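Local coordinates for protein ATPase BagA (Mycobacterium tuberculosis H37Rv, PDB 6BS3) that forms, with its partner BagB, a heterodimeric ATPase complex whose ATP hydrolysis is required for resistance to nitric oxide and to elevated levels of glycerol, at residues E222-L227 and L232-V237; V161-P164 and R168-R171; A42-A47 and S333-G338; I37-A42 and Q65-P70; A97-Y102 and R114-I119. All blocks are in the same frame, centred on the assembly; numbering follows the deposited sequence.

Contact 1. Residues E222-L227 and L232-V237; sequences EAIEEL and LPIGSV
I234, at the start of its strand, brings CD1 against L227, 3.6 Å from L227 CB and 3.8 Å from L227 CD1. This is the return half of a beta-alpha-beta crossover: helix 214-229 runs back over the sheet and the chain turns into strand 234-242, almost antiparallel to the helix at an axis distance of 10.5 Å. With CG1 anti to the carbonyl carbon (chi1 -55°), I234 sends its longer branch toward L227, and the two side chains meet at about a right angle. On one flank of this pair, I224 CD1 lies 3.8 Å from V237 CG2; on the other, L227 CD2 lies 3.7 Å from L232 CD1. Branched aliphatic residues suit the layer because their methyls can fill the spacing between the axes of helix and strand.

One shell further out, L208 supports I224, and I206 supports both L227 and L232, so the preceding strand 204-210 packs against the same face of the helix. The backbone of V237 pairs with L313, which joins the strand to its other neighbour, 312-316. The turn itself is closed by L232 N, which donates to L227 O at 3.0 Å in a nearly straight bond (166°), tilted 29° from the carbonyl plane.

Contact 2. Residues V161-P164 and R168-R171; sequences VDAP and RIAR
I169 meets A163 and P164 with the far end of its side chain. Its CB stands 4.2 Å from the carbonyl O of P164, a distance of plain packing. From CB the short branch, CG2, packs toward L227 CD1 of helix 214-229. The longer branch starts with CG1 anti to the backbone N (chi1 -167°), and the next torsion (chi2 65°) bends it toward the loop. CD1 thus becomes the atom that does most of the touching: it lies 3.8 Å from A163 CB, 4.1 Å from the ring carbon P164 CD and 4.1 Å from P164 O. The single methyl of A163 suits this close approach, and the isoleucine chain runs across the proline ring rather than alongside it. I169 also packs on T27 of strand 23-28, and the hydroxyl of T27 takes part in a hydrogen bond with P164 O, so this carbonyl has a polar partner while a methyl rests nearby.

The sequence from D162 through R171 resembles the Asp-Thr-Ala-Pro-Thr-Gly-His-Thr-Leu-Arg signature of ArsA ATPases, in which the strand end near the P-loop passes through a loop into a short helix. D162 OD2 is hydrogen-bonded to S35 OG, an ATP-binding residue, consistent with the place of a Walker B aspartate. The side chain of A163 lies about 6 Å from that of K34, which also binds ATP. At the N-cap of the helix, R168 brings CB to 4.2 Å from P164 CB, whereas its extended chain carries the guanidinium away from the loop, where a charged end fits an exposed position.

Contact 3. Residues A42-A47 and S333-G338; sequences ALTLAA and SLAQQG
Within 42-47, T44 is the residue that meets 333-338, and it does so with both branches. Two helices of the Get3/ArsA-type nucleotide-binding domain come together here: 34-46, which starts at the P-loop, and 324-336, the last helix of the chain. The packed side is formed by T44 and L334, whose side chains run across one another. T44 OG1, anti to its carbonyl carbon (chi1 -51°), lies 3.8 Å from L334 CB and 3.9 Å from L334 CD1. These are van der Waals contacts; the polar needs of the buried hydroxyl are met by A40 O in its own helix and by S331 OG in the other. A threonine suits the place since it offers a methyl for packing and a hydroxyl that joins the helices.

The looser side belongs to the T44 methyl. CG2 lies 4.0 Å from A335 N and 4.2 Å from A335 CB, over the backbone of an exposed alanine whose small size allows the helices to come close. Beyond it the helix 324-336 ends in a Schellman motif at G338, where a positive phi of 96° favours glycine. Q337 folds back over this last turn, its OE1 bonded to the backbone N of E314 on the neighbouring strand. Q337 NE2 donates to S333 O at 3.0 Å, coming from above the carbonyl plane, with the acceptor in the plane of the glutamine amide.

Contact 4. Residues I37-A42 and Q65-P70; sequences IAAALA and QLFDVP
A39 and L66 make a close apolar contact, A39 CB standing 3.5 Å from L66 CD2, slightly tighter than ordinary van der Waals distance. The element that carries A39 is the helix of the Walker A motif, which in P-loop ATPases follows the phosphate-binding loop and packs against the central sheet; here the flank bearing A39 receives the end of helix 62-66. A methyl side chain suits A39, because it also touches L54 of strand 51-56 and L327 of helix 324-336. L66 has CG anti to the backbone N (chi1 -170°), which directs the isobutyl group onto the helix. Its side chain lies about 4 Å from that of T36 and about 6 Å from the bound ADP, so it is an apolar neighbour of the nucleotide site.

The aromatic contribution comes from F67. Its ring reaches inward although the CB bond does not aim directly at the helix, and F67 CE1 comes to 4.3 Å from A39 CB in an oblique approach. L324 and L327 add to the packing of this ring, which therefore links helices 62-66, 34-46 and 324-336.

Between the two segments the contact is apolar; backbone bonds hold each one in shape. In the Walker A helix L41 N donates to I37 O and A42 N to A38 O. The short helix ends in a Schellman motif, with D68 at a positive phi of 52° turning the chain out to the surface. One of the bonds of this end is weak: D68 N to Q65 O, 3.3 Å.

Contact 5. Residues A97-Y102 and R114-I119; sequences AAFLEY and RAMRRI
R114 opens the contact with its backbone: L100 CD2 approaches to 4.2 Å from R114 N, and L100 CA and R114 CA, the nearest such pair between the two segments, are 7.3 Å apart. Leucine fits here, since its two methyls can spread over the partner helix, CD2 reaching R114 and CD1 the residue one turn on. A115 does not take part across the pair but packs on an apolar side chain of the other protein chain. M116 returns to the contact. Its terminal CE sits at the edge of the F99 ring, near the ring plane, 4.2 Å from F99 CE2; a flexible thioether fits well between such partners, and V122 of helix 121-128 touches both.

The two helices, 95-107 and 110-117, form an alpha-helical hairpin in the all-helical insertion between strands 86-92 and 158-162, as in the helical subdomain of Get3-like ATPases. R117 then reaches across L100. With CG anti to the backbone N (chi1 176°) and a bend at chi3 (63°), its chain places NH1 3.7 Å from L100 CD1, so the aliphatic tip lies obliquely against the guanidinium. The extended R118 lays its guanidinium beside its own helix, with R114 O 3.5 Å above the plane. I119 follows, its backbone N bonded to M116 O at 3.3 Å and its side chain on an apolar group of the other protein chain.

Overall arrangement
Contacts 1 to 4 lie within the nucleotide-binding domain, and contact 5 stands apart in the helical region, its centre 24 to 38 Å from theirs. Contacts 3 and 4 share A42 and helix 34-46; their centres are 14 Å apart, and L334 CD1 also packs 3.8 Å from L41 N. Contacts 1 and 2 reach the same sheet, with centres 11 Å apart, and A170 lies against E226. D162 and A38 join contact 2 to contact 4. Along the chain, contacts 4, 5, 2 and 1 close in that order, while contact 3 ties helix 34-46 to the last helix, enclosing contacts 5, 2 and 1. The Walker A helix is thus held by both early and C-terminal parts of the domain.

Contact 1. Residues E222-L227 and L232-V237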
# COMPACT_ATOMS: atom_id res chain seq x y z
N GLU A 222 -12.78 -9.12 4.64
CA GLU A 222 -13.66 -7.96 4.83
C GLU A 222 -14.27 -7.48 3.52
O GLU A 222 -15.43 -7.06 3.52
CB GLU A 222 -12.90 -6.82 5.50
CG GLU A 222 -12.65 -7.04 6.98
CD GLU A 222 -11.65 -6.10 7.63
OE1 GLU A 222 -11.45 -6.22 8.86
OE2 GLU A 222 -11.05 -5.26 6.92
N ALA A 223 -13.48 -7.52 2.40
CA ALA A 223 -13.95 -7.14 1.06
C ALA A 223 -14.93 -8.17 0.51
O ALA A 223 -15.99 -7.77 0.05
CB ALA A 223 -12.77 -6.95 0.11
N ILE A 224 -14.62 -9.48 0.61
CA ILE A 224 -15.52 -10.58 0.17
C ILE A 224 -16.91 -10.46 0.84
O ILE A 224 -17.92 -10.57 0.15
CB ILE A 224 -14.87 -11.99 0.35
CG1 ILE A 224 -13.80 -12.22 -0.73
CG2 ILE A 224 -15.93 -13.12 0.35
CD1 ILE A 224 -12.90 -13.42 -0.57
N GLU A 225 -16.94 -10.20 2.15
CA GLU A 225 -18.16 -10.04 2.95
C GLU A 225 -19.00 -8.84 2.46
O GLU A 225 -20.21 -8.99 2.24
CB GLU A 225 -17.80 -9.91 4.44
CG GLU A 225 -18.98 -9.79 5.41
CD GLU A 225 -18.59 -9.68 6.88
OE1 GLU A 225 -17.57 -9.03 7.19
OE2 GLU A 225 -19.34 -10.25 7.71
N GLU A 226 -18.34 -7.68 2.25
CA GLU A 226 -18.98 -6.45 1.76
C GLU A 226 -19.51 -6.69 0.34
O GLU A 226 -20.62 -6.28 0.02
CB GLU A 226 -17.94 -5.33 1.71
CG GLU A 226 -18.18 -4.14 2.61
CD GLU A 226 -17.19 -3.01 2.40
OE1 GLU A 226 -15.97 -3.29 2.30
OE2 GLU A 226 -17.64 -1.84 2.34
N LEU A 227 -18.72 -7.36 -0.51
CA LEU A 227 -19.11 -7.63 -1.89
C LEU A 227 -20.27 -8.64 -1.99
O LEU A 227 -21.17 -8.43 -2.80
CB LEU A 227 -17.90 -8.05 -2.75
CG LEU A 227 -16.84 -6.98 -3.00
CD1 LEU A 227 -15.54 -7.60 -3.54
CD2 LEU A 227 -17.33 -5.89 -3.95
N LEU A 232 -22.45 -8.95 -5.42
CA LEU A 232 -21.46 -8.80 -6.48
C LEU A 232 -20.68 -10.12 -6.66
O LEU A 232 -20.32 -10.75 -5.67
CB LEU A 232 -20.54 -7.59 -6.23
CG LEU A 232 -21.17 -6.21 -6.50
CD1 LEU A 232 -20.37 -5.13 -5.88
CD2 LEU A 232 -21.34 -5.94 -7.98
N PRO A 233 -20.48 -10.60 -7.91
CA PRO A 233 -19.83 -11.90 -8.11
C PRO A 233 -18.34 -11.96 -7.79
O PRO A 233 -17.54 -11.22 -8.36
CB PRO A 233 -20.10 -12.21 -9.59
CG PRO A 233 -20.26 -10.90 -10.21
CD PRO A 233 -20.90 -10.01 -9.20
N ILE A 234 -17.98 -12.87 -6.87
CA ILE A 234 -16.61 -13.16 -6.48
C ILE A 234 -16.07 -14.21 -7.46
O ILE A 234 -16.78 -15.15 -7.83
CB ILE A 234 -16.53 -13.62 -4.99
CG1 ILE A 234 -17.18 -12.59 -4.00
CG2 ILE A 234 -15.10 -14.00 -4.54
CD1 ILE A 234 -16.73 -11.13 -4.14
N GLY A 235 -14.84 -14.01 -7.91
CA GLY A 235 -14.16 -14.92 -8.81
C GLY A 235 -13.22 -15.83 -8.05
O GLY A 235 -13.64 -16.87 -7.55
N SER A 236 -11.96 -15.43 -7.91
CA SER A 236 -10.95 -16.23 -7.22
C SER A 236 -10.17 -15.41 -6.19
O SER A 236 -10.04 -14.20 -6.33
CB SER A 236 -9.94 -16.79 -8.23
OG SER A 236 -10.44 -17.85 -9.03
N VAL A 237 -9.60 -16.09 -5.20
CA VAL A 237 -8.64 -15.47 -4.29
C VAL A 237 -7.27 -15.88 -4.88
O VAL A 237 -7.05 -17.06 -5.14
CB VAL A 237 -8.80 -15.87 -2.80
CG1 VAL A 237 -7.58 -15.43 -1.97
CG2 VAL A 237 -10.07 -15.29 -2.21

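Contact 2. Residues V161-P164 and R168-R171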
# COMPACT_ATOMS: atom_id res chain seq x y z
N VAL A 161 -9.57 -5.39 -15.41
CA VAL A 161 -9.41 -4.12 -14.72
C VAL A 161 -8.46 -4.30 -13.54
O VAL A 161 -8.68 -5.16 -12.67
CB VAL A 161 -10.77 -3.47 -14.33
CG1 VAL A 161 -10.57 -2.10 -13.68
CG2 VAL A 161 -11.69 -3.35 -15.54
N ASP A 162 -7.36 -3.50 -13.54
CA ASP A 162 -6.42 -3.33 -12.43
C ASP A 162 -7.24 -2.30 -11.61
O ASP A 162 -7.28 -1.11 -11.90
CB ASP A 162 -5.09 -2.77 -12.97
CG ASP A 162 -4.04 -2.32 -11.97
OD1 ASP A 162 -4.26 -2.47 -10.75
OD2 ASP A 162 -3.01 -1.79 -12.41
N ALA A 163 -8.05 -2.84 -10.69
CA ALA A 163 -9.07 -2.11 -9.93
C ALA A 163 -8.56 -1.38 -8.66
O ALA A 163 -7.47 -1.69 -8.18
CB ALA A 163 -10.20 -3.08 -9.58
N PRO A 164 -9.37 -0.47 -8.06
CA PRO A 164 -8.97 0.12 -6.78
C PRO A 164 -8.73 -0.96 -5.68
O PRO A 164 -9.18 -2.10 -5.81
CB PRO A 164 -10.17 1.03 -6.45
CG PRO A 164 -10.78 1.35 -7.74
CD PRO A 164 -10.70 0.04 -8.46
N ARG A 168 -11.42 0.20 -0.97
CA ARG A 168 -12.21 1.10 -1.83
C ARG A 168 -13.07 0.39 -2.87
O ARG A 168 -13.90 1.04 -3.50
CB ARG A 168 -11.25 2.06 -2.56
CG ARG A 168 -10.46 2.98 -1.64
CD ARG A 168 -9.60 3.96 -2.40
NE ARG A 168 -9.16 5.05 -1.52
CZ ARG A 168 -8.76 6.24 -1.94
NH1 ARG A 168 -8.74 6.53 -3.24
NH2 ARG A 168 -8.39 7.17 -1.07
N ILE A 169 -12.85 -0.92 -3.08
CA ILE A 169 -13.52 -1.69 -4.15
C ILE A 169 -15.05 -1.72 -4.03
O ILE A 169 -15.72 -1.53 -5.05
CB ILE A 169 -12.93 -3.13 -4.34
CG1 ILE A 169 -13.41 -3.79 -5.66
CG2 ILE A 169 -13.15 -4.07 -3.13
CD1 ILE A 169 -12.95 -3.10 -6.98
N ALA A 170 -15.60 -1.94 -2.82
CA ALA A 170 -17.05 -2.03 -2.63
C ALA A 170 -17.74 -0.72 -2.97
O ALA A 170 -18.71 -0.75 -3.73
CB ALA A 170 -17.40 -2.50 -1.22
N ARG A 171 -17.21 0.42 -2.50
CA ARG A 171 -17.71 1.77 -2.81
C ARG A 171 -17.56 2.08 -4.32
O ARG A 171 -18.49 2.64 -4.92
CB ARG A 171 -16.99 2.82 -1.94
CG ARG A 171 -17.28 4.30 -2.30
CD ARG A 171 -18.72 4.74 -2.04
NE ARG A 171 -19.15 4.48 -0.66
CZ ARG A 171 -19.10 5.37 0.33
NH1 ARG A 171 -18.67 6.60 0.11
NH2 ARG A 171 -19.50 5.03 1.55

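Contact 3. Residues A42-A47 and S333-G338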
# COMPACT_ATOMS: atom_id res chain seq x y z
N ALA A 42 -4.42 -10.84 -18.07
CA ALA A 42 -4.72 -10.32 -19.42
C ALA A 42 -3.97 -11.13 -20.46
O ALA A 42 -4.57 -11.52 -21.46
CB ALA A 42 -4.35 -8.83 -19.52
N LEU A 43 -2.66 -11.43 -20.21
CA LEU A 43 -1.81 -12.25 -21.09
C LEU A 43 -2.36 -13.64 -21.21
O LEU A 43 -2.37 -14.19 -22.31
CB LEU A 43 -0.33 -12.30 -20.61
CG LEU A 43 0.51 -11.00 -20.77
CD1 LEU A 43 1.81 -11.07 -19.95
CD2 LEU A 43 0.83 -10.72 -22.26
N THR A 44 -2.83 -14.22 -20.08
CA THR A 44 -3.38 -15.58 -20.03
C THR A 44 -4.66 -15.69 -20.87
O THR A 44 -4.82 -16.64 -21.61
CB THR A 44 -3.61 -16.04 -18.57
OG1 THR A 44 -2.42 -15.84 -17.80
CG2 THR A 44 -3.99 -17.49 -18.48
N LEU A 45 -5.57 -14.71 -20.74
CA LEU A 45 -6.84 -14.70 -21.43
C LEU A 45 -6.72 -14.36 -22.91
O LEU A 45 -7.60 -14.74 -23.67
CB LEU A 45 -7.85 -13.78 -20.71
CG LEU A 45 -8.20 -14.17 -19.24
CD1 LEU A 45 -9.11 -13.17 -18.63
CD2 LEU A 45 -8.83 -15.58 -19.16
N ALA A 46 -5.64 -13.65 -23.32
CA ALA A 46 -5.41 -13.30 -24.73
C ALA A 46 -4.80 -14.42 -25.54
O ALA A 46 -4.96 -14.42 -26.76
CB ALA A 46 -4.57 -12.04 -24.85
N ALA A 47 -4.11 -15.38 -24.90
CA ALA A 47 -3.49 -16.53 -25.59
C ALA A 47 -4.47 -17.26 -26.54
O ALA A 47 -5.64 -17.42 -26.21
CB ALA A 47 -2.90 -17.49 -24.58
N SER A 333 2.14 -19.63 -15.09
CA SER A 333 1.73 -20.21 -13.80
C SER A 333 0.19 -20.22 -13.68
O SER A 333 -0.37 -21.23 -13.29
CB SER A 333 2.37 -19.46 -12.64
OG SER A 333 1.79 -19.88 -11.42
N LEU A 334 -0.49 -19.12 -14.06
CA LEU A 334 -1.96 -19.03 -14.10
C LEU A 334 -2.56 -20.05 -15.07
O LEU A 334 -3.52 -20.71 -14.70
CB LEU A 334 -2.43 -17.62 -14.49
CG LEU A 334 -2.24 -16.54 -13.41
CD1 LEU A 334 -2.59 -15.18 -13.98
CD2 LEU A 334 -3.07 -16.85 -12.11
N ALA A 335 -1.98 -20.18 -16.30
CA ALA A 335 -2.46 -21.13 -17.33
C ALA A 335 -2.42 -22.60 -16.83
O ALA A 335 -3.39 -23.33 -17.02
CB ALA A 335 -1.64 -20.98 -18.62
N GLN A 336 -1.34 -22.99 -16.14
CA GLN A 336 -1.15 -24.34 -15.57
C GLN A 336 -2.16 -24.71 -14.48
O GLN A 336 -2.39 -25.90 -14.19
CB GLN A 336 0.29 -24.47 -15.04
CG GLN A 336 1.34 -24.39 -16.16
CD GLN A 336 2.77 -24.42 -15.67
OE1 GLN A 336 3.06 -24.33 -14.48
NE2 GLN A 336 3.70 -24.54 -16.61
N GLN A 337 -2.78 -23.69 -13.88
CA GLN A 337 -3.78 -23.81 -12.82
C GLN A 337 -5.20 -23.83 -13.40
O GLN A 337 -6.16 -23.94 -12.65
CB GLN A 337 -3.59 -22.68 -11.78
CG GLN A 337 -2.36 -22.87 -10.91
CD GLN A 337 -2.12 -21.68 -10.03
OE1 GLN A 337 -2.68 -21.57 -8.96
NE2 GLN A 337 -1.29 -20.74 -10.47
N GLY A 338 -5.31 -23.78 -14.73
CA GLY A 338 -6.58 -23.81 -15.44
C GLY A 338 -7.18 -22.48 -15.83
O GLY A 338 -8.31 -22.44 -16.31

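Contact 4. Residues I37-A42 and Q65-P70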
# COMPACT_ATOMS: atom_id res chain seq x y z
N ILE A 37 -0.47 -8.94 -11.52
CA ILE A 37 -1.39 -10.06 -11.72
C ILE A 37 -2.50 -9.74 -12.75
O ILE A 37 -2.90 -10.63 -13.49
CB ILE A 37 -1.93 -10.56 -10.35
CG1 ILE A 37 -0.75 -11.03 -9.47
CG2 ILE A 37 -3.02 -11.65 -10.50
CD1 ILE A 37 -1.12 -11.53 -8.12
N ALA A 38 -2.97 -8.47 -12.82
CA ALA A 38 -3.99 -8.07 -13.79
C ALA A 38 -3.35 -8.16 -15.19
O ALA A 38 -3.96 -8.73 -16.10
CB ALA A 38 -4.50 -6.67 -13.48
N ALA A 39 -2.09 -7.71 -15.34
CA ALA A 39 -1.35 -7.83 -16.61
C ALA A 39 -1.08 -9.32 -16.97
O ALA A 39 -1.24 -9.71 -18.12
CB ALA A 39 -0.04 -7.08 -16.53
N ALA A 40 -0.69 -10.15 -15.98
CA ALA A 40 -0.45 -11.59 -16.20
C ALA A 40 -1.76 -12.32 -16.56
O ALA A 40 -1.75 -13.21 -17.40
CB ALA A 40 0.20 -12.23 -14.98
N LEU A 41 -2.90 -11.91 -15.94
CA LEU A 41 -4.23 -12.45 -16.22
C LEU A 41 -4.64 -12.09 -17.66
O LEU A 41 -5.12 -12.96 -18.39
CB LEU A 41 -5.28 -11.97 -15.18
CG LEU A 41 -6.75 -12.41 -15.44
CD1 LEU A 41 -6.87 -13.92 -15.59
CD2 LEU A 41 -7.71 -11.85 -14.39
N ALA A 42 -4.42 -10.84 -18.07
CA ALA A 42 -4.72 -10.32 -19.42
C ALA A 42 -3.97 -11.13 -20.46
O ALA A 42 -4.57 -11.52 -21.46
CB ALA A 42 -4.35 -8.83 -19.52
N GLN A 65 4.36 1.99 -16.19
CA GLN A 65 5.39 1.68 -15.21
C GLN A 65 5.75 0.19 -15.25
O GLN A 65 6.94 -0.16 -15.22
CB GLN A 65 4.91 2.09 -13.81
CG GLN A 65 6.02 2.15 -12.77
CD GLN A 65 5.50 2.29 -11.36
OE1 GLN A 65 4.57 1.60 -10.93
NE2 GLN A 65 6.11 3.19 -10.60
N LEU A 66 4.74 -0.69 -15.33
CA LEU A 66 4.91 -2.14 -15.41
C LEU A 66 5.63 -2.55 -16.71
O LEU A 66 6.52 -3.39 -16.67
CB LEU A 66 3.52 -2.78 -15.34
CG LEU A 66 3.41 -4.28 -15.17
CD1 LEU A 66 4.15 -4.75 -13.93
CD2 LEU A 66 1.96 -4.67 -15.04
N PHE A 67 5.26 -1.94 -17.85
CA PHE A 67 5.85 -2.26 -19.16
C PHE A 67 7.10 -1.41 -19.46
O PHE A 67 7.70 -1.55 -20.53
CB PHE A 67 4.80 -2.17 -20.28
CG PHE A 67 3.86 -3.35 -20.25
CD1 PHE A 67 2.71 -3.34 -19.47
CD2 PHE A 67 4.17 -4.52 -20.96
CE1 PHE A 67 1.88 -4.46 -19.40
CE2 PHE A 67 3.33 -5.62 -20.91
CZ PHE A 67 2.19 -5.58 -20.13
N ASP A 68 7.53 -0.60 -18.47
CA ASP A 68 8.70 0.28 -18.53
C ASP A 68 8.68 1.21 -19.80
O ASP A 68 9.66 1.32 -20.56
CB ASP A 68 10.01 -0.53 -18.38
CG ASP A 68 11.23 0.33 -18.08
OD1 ASP A 68 11.05 1.43 -17.51
OD2 ASP A 68 12.36 -0.10 -18.43
N VAL A 69 7.52 1.85 -20.04
CA VAL A 69 7.32 2.75 -21.18
C VAL A 69 6.86 4.13 -20.68
O VAL A 69 6.32 4.20 -19.57
CB VAL A 69 6.33 2.20 -22.27
CG1 VAL A 69 6.96 1.07 -23.08
CG2 VAL A 69 4.96 1.82 -21.69
N PRO A 70 7.00 5.20 -21.50
CA PRO A 70 6.49 6.53 -21.09
C PRO A 70 4.97 6.52 -20.81
O PRO A 70 4.27 5.59 -21.24
CB PRO A 70 6.80 7.41 -22.32
CG PRO A 70 7.86 6.72 -23.03
CD PRO A 70 7.63 5.27 -22.83

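Contact 5. Residues A97-Y102 and R114-I119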
# COMPACT_ATOMS: atom_id res chain seq x y z
N ALA A 97 -10.22 13.73 -19.36
CA ALA A 97 -10.69 13.50 -20.73
C ALA A 97 -12.02 12.73 -20.75
O ALA A 97 -12.87 13.02 -21.59
CB ALA A 97 -9.63 12.77 -21.55
N ALA A 98 -12.23 11.79 -19.78
CA ALA A 98 -13.50 11.03 -19.65
C ALA A 98 -14.65 11.96 -19.24
O ALA A 98 -15.77 11.79 -19.72
CB ALA A 98 -13.35 9.88 -18.65
N PHE A 99 -14.37 12.96 -18.39
CA PHE A 99 -15.37 13.96 -17.97
C PHE A 99 -15.82 14.85 -19.16
O PHE A 99 -17.02 15.10 -19.30
CB PHE A 99 -14.89 14.78 -16.75
CG PHE A 99 -15.90 15.77 -16.21
CD1 PHE A 99 -17.21 15.38 -15.96
CD2 PHE A 99 -15.54 17.08 -15.95
CE1 PHE A 99 -18.15 16.31 -15.48
CE2 PHE A 99 -16.47 18.00 -15.44
CZ PHE A 99 -17.76 17.60 -15.20
N LEU A 100 -14.86 15.28 -20.02
CA LEU A 100 -15.13 16.08 -21.23
C LEU A 100 -15.94 15.27 -22.26
O LEU A 100 -16.85 15.81 -22.88
CB LEU A 100 -13.84 16.60 -21.89
CG LEU A 100 -12.87 17.45 -21.06
CD1 LEU A 100 -11.73 17.92 -21.91
CD2 LEU A 100 -13.55 18.65 -20.49
N GLU A 101 -15.61 13.98 -22.41
CA GLU A 101 -16.29 13.02 -23.28
C GLU A 101 -17.77 12.92 -22.86
O GLU A 101 -18.66 12.91 -23.70
CB GLU A 101 -15.63 11.65 -23.09
CG GLU A 101 -15.15 10.93 -24.34
CD GLU A 101 -14.35 9.66 -24.06
OE1 GLU A 101 -14.52 9.04 -22.98
OE2 GLU A 101 -13.55 9.29 -24.95
N TYR A 102 -18.01 12.85 -21.54
CA TYR A 102 -19.32 12.74 -20.89
C TYR A 102 -20.13 14.02 -21.10
O TYR A 102 -21.26 13.93 -21.56
CB TYR A 102 -19.09 12.42 -19.41
CG TYR A 102 -20.29 12.41 -18.49
CD1 TYR A 102 -20.94 11.22 -18.18
CD2 TYR A 102 -20.66 13.55 -17.79
CE1 TYR A 102 -21.99 11.19 -17.26
CE2 TYR A 102 -21.70 13.53 -16.87
CZ TYR A 102 -22.36 12.35 -16.60
OH TYR A 102 -23.39 12.33 -15.69
N ARG A 114 -14.09 22.22 -22.63
CA ARG A 114 -12.80 22.72 -23.15
C ARG A 114 -12.33 24.00 -22.46
O ARG A 114 -11.12 24.20 -22.31
CB ARG A 114 -12.86 22.92 -24.68
CG ARG A 114 -12.42 21.69 -25.45
CD ARG A 114 -12.60 21.89 -26.94
NE ARG A 114 -13.75 21.13 -27.44
CZ ARG A 114 -14.91 21.67 -27.80
NH1 ARG A 114 -15.08 22.99 -27.74
NH2 ARG A 114 -15.90 20.90 -28.23
N ALA A 115 -13.28 24.87 -22.03
CA ALA A 115 -13.00 26.11 -21.31
C ALA A 115 -12.56 25.80 -19.86
O ALA A 115 -11.69 26.48 -19.33
CB ALA A 115 -14.23 27.01 -21.31
N MET A 116 -13.17 24.76 -19.24
CA MET A 116 -12.89 24.28 -17.88
C MET A 116 -11.48 23.70 -17.76
O MET A 116 -10.85 23.85 -16.72
CB MET A 116 -13.89 23.20 -17.48
CG MET A 116 -15.29 23.69 -17.27
SD MET A 116 -16.35 22.29 -16.90
CE MET A 116 -16.12 22.18 -15.12
N ARG A 117 -11.02 22.99 -18.81
CA ARG A 117 -9.69 22.37 -18.87
C ARG A 117 -8.59 23.47 -18.78
O ARG A 117 -7.63 23.32 -18.03
CB ARG A 117 -9.57 21.52 -20.15
CG ARG A 117 -8.20 20.89 -20.38
CD ARG A 117 -8.10 20.13 -21.70
NE ARG A 117 -8.29 20.99 -22.87
CZ ARG A 117 -8.78 20.56 -24.03
NH1 ARG A 117 -9.11 19.29 -24.19
NH2 ARG A 117 -8.94 21.41 -25.03
N ARG A 118 -8.81 24.60 -19.48
CA ARG A 118 -7.90 25.75 -19.53
C ARG A 118 -7.77 26.52 -18.19
O ARG A 118 -6.90 27.38 -18.10
CB ARG A 118 -8.28 26.71 -20.68
CG ARG A 118 -8.26 26.07 -22.06
CD ARG A 118 -8.64 27.08 -23.14
NE ARG A 118 -9.11 26.42 -24.36
CZ ARG A 118 -10.32 26.57 -24.89
NH1 ARG A 118 -11.20 27.38 -24.32
NH2 ARG A 118 -10.65 25.92 -25.99
N ILE A 119 -8.63 26.22 -17.18
CA ILE A 119 -8.64 26.87 -15.85
C ILE A 119 -8.60 25.84 -14.69
O ILE A 119 -8.87 26.21 -13.53
CB ILE A 119 -9.79 27.92 -15.68
CG1 ILE A 119 -11.20 27.29 -15.81
CG2 ILE A 119 -9.63 29.12 -16.61
CD1 ILE A 119 -12.21 27.76 -14.77